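Long-range contact in lipid-transfer protein (Thermomonospora curvata, PDB 6OK1), which is a bacterial lipid-transfer protein of the thiolase superfamily, built on the two-domain thiolase-like fold, with a detailed role that remains uncertain: residues D287-L300 with D368-V380. Sequence-based numbering, arbitrary orientation.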
loop_
_atom_site.group_PDB
_atom_site.type_symbol
_atom_site.label_atom_id
_atom_site.label_comp_id
_atom_site.label_asym_id
_atom_site.label_seq_id
_atom_site.Cartn_x
_atom_site.Cartn_y
_atom_site.Cartn_z
ATOM N N ASP A 287 -27.816 19.186 5.904
ATOM C CA ASP A 287 -27.566 18.707 7.251
ATOM C C ASP A 287 -26.125 18.883 7.692
ATOM O O ASP A 287 -25.824 18.625 8.859
ATOM C CB ASP A 287 -27.938 17.231 7.352
ATOM C CG ASP A 287 -29.389 16.979 7.028
ATOM O OD1 ASP A 287 -30.266 17.667 7.595
ATOM O OD2 ASP A 287 -29.658 16.103 6.193
ATOM N N ILE A 288 -25.230 19.267 6.791
ATOM C CA ILE A 288 -23.818 19.416 7.106
ATOM C C ILE A 288 -23.579 20.807 7.674
ATOM O O ILE A 288 -23.880 21.811 7.019
ATOM C CB ILE A 288 -22.960 19.194 5.854
ATOM C CG1 ILE A 288 -23.278 17.825 5.235
ATOM C CG2 ILE A 288 -21.484 19.359 6.178
ATOM C CD1 ILE A 288 -23.001 16.612 6.141
ATOM N N GLY A 289 -22.990 20.866 8.871
ATOM C CA GLY A 289 -22.826 22.114 9.592
ATOM C C GLY A 289 -21.427 22.690 9.511
ATOM O O GLY A 289 -21.188 23.816 9.943
ATOM N N ALA A 290 -20.492 21.936 8.941
ATOM C CA ALA A 290 -19.148 22.444 8.709
ATOM C C ALA A 290 -18.475 21.533 7.691
ATOM O O ALA A 290 -18.856 20.371 7.551
ATOM C CB ALA A 290 -18.338 22.484 10.005
ATOM N N ALA A 291 -17.458 22.062 6.997
ATOM C CA ALA A 291 -16.711 21.249 6.037
ATOM C C ALA A 291 -15.210 21.444 6.181
ATOM O O ALA A 291 -14.723 22.571 6.305
ATOM C CB ALA A 291 -17.107 21.577 4.595
ATOM N N ILE A 292 -14.477 20.340 6.115
ATOM C CA ILE A 292 -13.025 20.361 6.055
ATOM C C ILE A 292 -12.687 19.915 4.635
ATOM O O ILE A 292 -12.799 18.727 4.320
ATOM C CB ILE A 292 -12.395 19.449 7.114
ATOM C CG1 ILE A 292 -12.841 19.817 8.543
ATOM C CG2 ILE A 292 -10.848 19.446 6.963
ATOM C CD1 ILE A 292 -12.504 21.217 8.991
ATOM N N LEU A 293 -12.349 20.875 3.761
ATOM C CA LEU A 293 -12.201 20.642 2.327
ATOM C C LEU A 293 -10.721 20.705 1.977
ATOM O O LEU A 293 -10.071 21.742 2.165
ATOM C CB LEU A 293 -13.016 21.652 1.512
ATOM C CG LEU A 293 -14.528 21.570 1.762
ATOM C CD1 LEU A 293 -15.241 22.596 0.865
ATOM C CD2 LEU A 293 -15.063 20.144 1.531
ATOM N N TYR A 294 -10.194 19.575 1.496
ATOM C CA TYR A 294 -8.774 19.439 1.198
ATOM C C TYR A 294 -8.302 20.558 0.287
ATOM O O TYR A 294 -8.880 20.809 -0.779
ATOM C CB TYR A 294 -8.537 18.089 0.540
ATOM C CG TYR A 294 -7.116 17.553 0.596
ATOM C CD1 TYR A 294 -6.157 17.951 -0.327
ATOM C CD2 TYR A 294 -6.784 16.574 1.517
ATOM C CE1 TYR A 294 -4.879 17.380 -0.304
ATOM C CE2 TYR A 294 -5.532 16.007 1.548
ATOM C CZ TYR A 294 -4.588 16.402 0.631
ATOM O OH TYR A 294 -3.341 15.823 0.680
ATOM N N ASP A 295 -7.200 21.178 0.682
ATOM C CA ASP A 295 -6.840 22.488 0.170
ATOM C C ASP A 295 -5.328 22.639 0.101
ATOM O O ASP A 295 -4.785 23.695 0.439
ATOM C CB ASP A 295 -7.432 23.586 1.041
ATOM C CG ASP A 295 -6.877 23.561 2.442
ATOM O OD1 ASP A 295 -6.684 22.448 2.962
ATOM O OD2 ASP A 295 -6.647 24.648 3.009
ATOM N N HIS A 296 -4.618 21.593 -0.340
ATOM C CA HIS A 296 -3.183 21.775 -0.574
ATOM C C HIS A 296 -2.942 22.772 -1.692
ATOM O O HIS A 296 -1.935 23.486 -1.675
ATOM C CB HIS A 296 -2.462 20.462 -0.835
ATOM C CG HIS A 296 -2.902 19.732 -2.058
ATOM N ND1 HIS A 296 -4.176 19.822 -2.571
ATOM C CD2 HIS A 296 -2.228 18.874 -2.866
ATOM C CE1 HIS A 296 -4.280 19.029 -3.625
ATOM N NE2 HIS A 296 -3.109 18.456 -3.834
ATOM N N PHE A 297 -3.907 22.901 -2.604
ATOM C CA PHE A 297 -4.005 24.000 -3.558
ATOM C C PHE A 297 -5.426 24.534 -3.490
ATOM O O PHE A 297 -6.382 23.762 -3.364
ATOM C CB PHE A 297 -3.670 23.528 -4.985
ATOM C CG PHE A 297 -2.276 23.006 -5.119
ATOM C CD1 PHE A 297 -1.205 23.877 -5.242
ATOM C CD2 PHE A 297 -2.027 21.643 -5.078
ATOM C CE1 PHE A 297 0.087 23.394 -5.337
ATOM C CE2 PHE A 297 -0.738 21.171 -5.171
ATOM C CZ PHE A 297 0.309 22.040 -5.311
ATOM N N THR A 298 -5.583 25.834 -3.604
ATOM C CA THR A 298 -6.908 26.413 -3.457
ATOM C C THR A 298 -7.925 26.109 -4.548
ATOM O O THR A 298 -9.118 26.077 -4.250
ATOM C CB THR A 298 -6.793 27.928 -3.371
ATOM O OG1 THR A 298 -6.070 28.399 -4.519
ATOM C CG2 THR A 298 -6.120 28.344 -2.045
ATOM N N PRO A 299 -7.547 25.989 -5.827
ATOM C CA PRO A 299 -8.599 26.048 -6.858
ATOM C C PRO A 299 -9.574 24.901 -6.810
ATOM O O PRO A 299 -10.732 25.092 -7.188
ATOM C CB PRO A 299 -7.818 26.052 -8.171
ATOM C CG PRO A 299 -6.468 26.611 -7.786
ATOM C CD PRO A 299 -6.199 26.062 -6.421
ATOM N N LEU A 300 -9.144 23.703 -6.411
ATOM C CA LEU A 300 -10.056 22.574 -6.444
ATOM C C LEU A 300 -11.021 22.580 -5.271
ATOM O O LEU A 300 -11.880 21.704 -5.193
ATOM C CB LEU A 300 -9.278 21.252 -6.482
ATOM C CG LEU A 300 -8.365 21.091 -7.711
ATOM C CD1 LEU A 300 -7.617 19.752 -7.724
ATOM C CD2 LEU A 300 -9.142 21.242 -8.996
ATOM N N ASP A 368 -22.358 24.964 18.015
ATOM C CA ASP A 368 -22.625 23.532 18.003
ATOM C C ASP A 368 -22.658 23.025 16.570
ATOM O O ASP A 368 -23.312 23.612 15.710
ATOM C CB ASP A 368 -23.952 23.232 18.699
ATOM C CG ASP A 368 -23.870 23.407 20.194
ATOM O OD1 ASP A 368 -22.743 23.542 20.704
ATOM O OD2 ASP A 368 -24.928 23.408 20.858
ATOM N N VAL A 369 -21.949 21.937 16.305
ATOM C CA VAL A 369 -21.911 21.363 14.968
ATOM C C VAL A 369 -22.269 19.891 15.083
ATOM O O VAL A 369 -21.554 19.123 15.739
ATOM C CB VAL A 369 -20.529 21.544 14.310
ATOM C CG1 VAL A 369 -20.455 20.783 12.984
ATOM C CG2 VAL A 369 -20.229 23.025 14.095
ATOM N N THR A 370 -23.343 19.488 14.408
ATOM C CA THR A 370 -23.788 18.105 14.515
ATOM C C THR A 370 -23.023 17.204 13.560
ATOM O O THR A 370 -22.534 16.151 13.972
ATOM C CB THR A 370 -25.295 18.012 14.254
ATOM O OG1 THR A 370 -25.987 18.774 15.245
ATOM C CG2 THR A 370 -25.781 16.588 14.337
ATOM N N ASN A 371 -22.935 17.597 12.286
ATOM C CA ASN A 371 -22.343 16.770 11.234
ATOM C C ASN A 371 -21.279 17.559 10.478
ATOM O O ASN A 371 -21.518 18.700 10.059
ATOM C CB ASN A 371 -23.403 16.287 10.247
ATOM C CG ASN A 371 -24.531 15.534 10.928
ATOM O OD1 ASN A 371 -24.328 14.454 11.490
ATOM N ND2 ASN A 371 -25.736 16.093 10.859
ATOM N N VAL A 372 -20.115 16.943 10.288
ATOM C CA VAL A 372 -18.985 17.565 9.607
ATOM C C VAL A 372 -18.577 16.686 8.437
ATOM O O VAL A 372 -18.351 15.485 8.607
ATOM C CB VAL A 372 -17.786 17.770 10.551
ATOM C CG1 VAL A 372 -16.635 18.448 9.777
ATOM C CG2 VAL A 372 -18.180 18.605 11.744
ATOM N N LEU A 373 -18.450 17.278 7.257
ATOM C CA LEU A 373 -17.989 16.542 6.084
ATOM C C LEU A 373 -16.516 16.846 5.869
ATOM O O LEU A 373 -16.110 18.015 5.895
ATOM C CB LEU A 373 -18.812 16.904 4.843
ATOM C CG LEU A 373 -18.635 15.958 3.647
ATOM C CD1 LEU A 373 -19.871 15.957 2.793
ATOM C CD2 LEU A 373 -17.468 16.328 2.790
ATOM N N VAL A 374 -15.719 15.792 5.684
ATOM C CA VAL A 374 -14.278 15.909 5.470
ATOM C C VAL A 374 -13.929 15.257 4.145
ATOM O O VAL A 374 -14.372 14.138 3.865
ATOM C CB VAL A 374 -13.460 15.255 6.597
ATOM C CG1 VAL A 374 -11.950 15.537 6.348
ATOM C CG2 VAL A 374 -13.912 15.731 7.925
ATOM N N THR A 375 -13.130 15.942 3.334
ATOM C CA THR A 375 -12.623 15.352 2.099
ATOM C C THR A 375 -11.130 15.089 2.175
ATOM O O THR A 375 -10.393 15.740 2.913
ATOM C CB THR A 375 -12.890 16.239 0.875
ATOM O OG1 THR A 375 -12.233 17.505 1.030
ATOM C CG2 THR A 375 -14.374 16.457 0.702
ATOM N N ALA A 376 -10.683 14.173 1.325
ATOM C CA ALA A 376 -9.267 13.874 1.174
ATOM C C ALA A 376 -8.724 14.471 -0.134
ATOM O O ALA A 376 -9.336 15.371 -0.722
ATOM C CB ALA A 376 -9.079 12.363 1.277
ATOM N N GLY A 377 -7.563 13.981 -0.569
ATOM C CA GLY A 377 -6.803 14.658 -1.608
ATOM C C GLY A 377 -7.556 14.753 -2.925
ATOM O O GLY A 377 -8.275 13.837 -3.323
ATOM N N THR A 378 -7.347 15.869 -3.625
ATOM C CA THR A 378 -8.034 16.152 -4.869
ATOM C C THR A 378 -7.108 15.966 -6.071
ATOM O O THR A 378 -5.894 16.231 -6.014
ATOM C CB THR A 378 -8.598 17.576 -4.827
ATOM O OG1 THR A 378 -7.576 18.459 -4.375
ATOM C CG2 THR A 378 -9.733 17.660 -3.844
ATOM N N GLY A 379 -7.698 15.498 -7.172
ATOM C CA GLY A 379 -6.955 15.136 -8.354
ATOM C C GLY A 379 -6.535 13.688 -8.405
ATOM O O GLY A 379 -5.988 13.252 -9.418
ATOM N N VAL A 380 -6.799 12.943 -7.340
ATOM C CA VAL A 380 -6.393 11.543 -7.212
ATOM C C VAL A 380 -7.617 10.741 -6.786
ATOM O O VAL A 380 -8.594 11.292 -6.273
ATOM C CB VAL A 380 -5.266 11.370 -6.163
ATOM C CG1 VAL A 380 -3.924 11.840 -6.680
ATOM C CG2 VAL A 380 -5.629 12.091 -4.854
HETATM O O HOH W 1 -24.670 19.780 11.309
HETATM O O HOH W 2 -9.859 17.952 3.903
HETATM O O HOH W 3 -8.035 20.992 -3.295
#
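Y294 and T375 meet where two parallel strands stop pairing, an example of side chains taking over from the backbone. Within the strands the pairing is ordinary: I292 N donates to L373 O (2.8 Å) and T375 N to I292 O (3.0 Å). At its end Y294 N turns to a hydroxyl instead. With chi1 at 61°, T375 OG1 sits between its backbone N and carbonyl carbon, where it accepts Y294 N at 2.9 Å in a nearly straight bond and also hydrogen-bonds Q304. Y294 swings CG anti to its backbone N (chi1 -159°), which lays the ring flat against G377, whose CA stands 3.4 Å from the ring centroid, almost on its normal, as a CH-pi contact. T378 OG1 lies at the edge of the H296 ring, 3.4 Å from CE1, and donates to a water that bridges to Y294 O and F297 O. At the other end, N371 ND2 hydrogen-bonds D287 O (3.2 Å), near its amide plane but above the carbonyl plane. In this thiolase C-terminal domain-like region, I292 and V374 lie side by side under helix 348-359; I288 CG2 packs on L373 CB, both residues touching I386 of strand 382-388, antiparallel beside 371-375, while 290-292 edges the sheet within the chain.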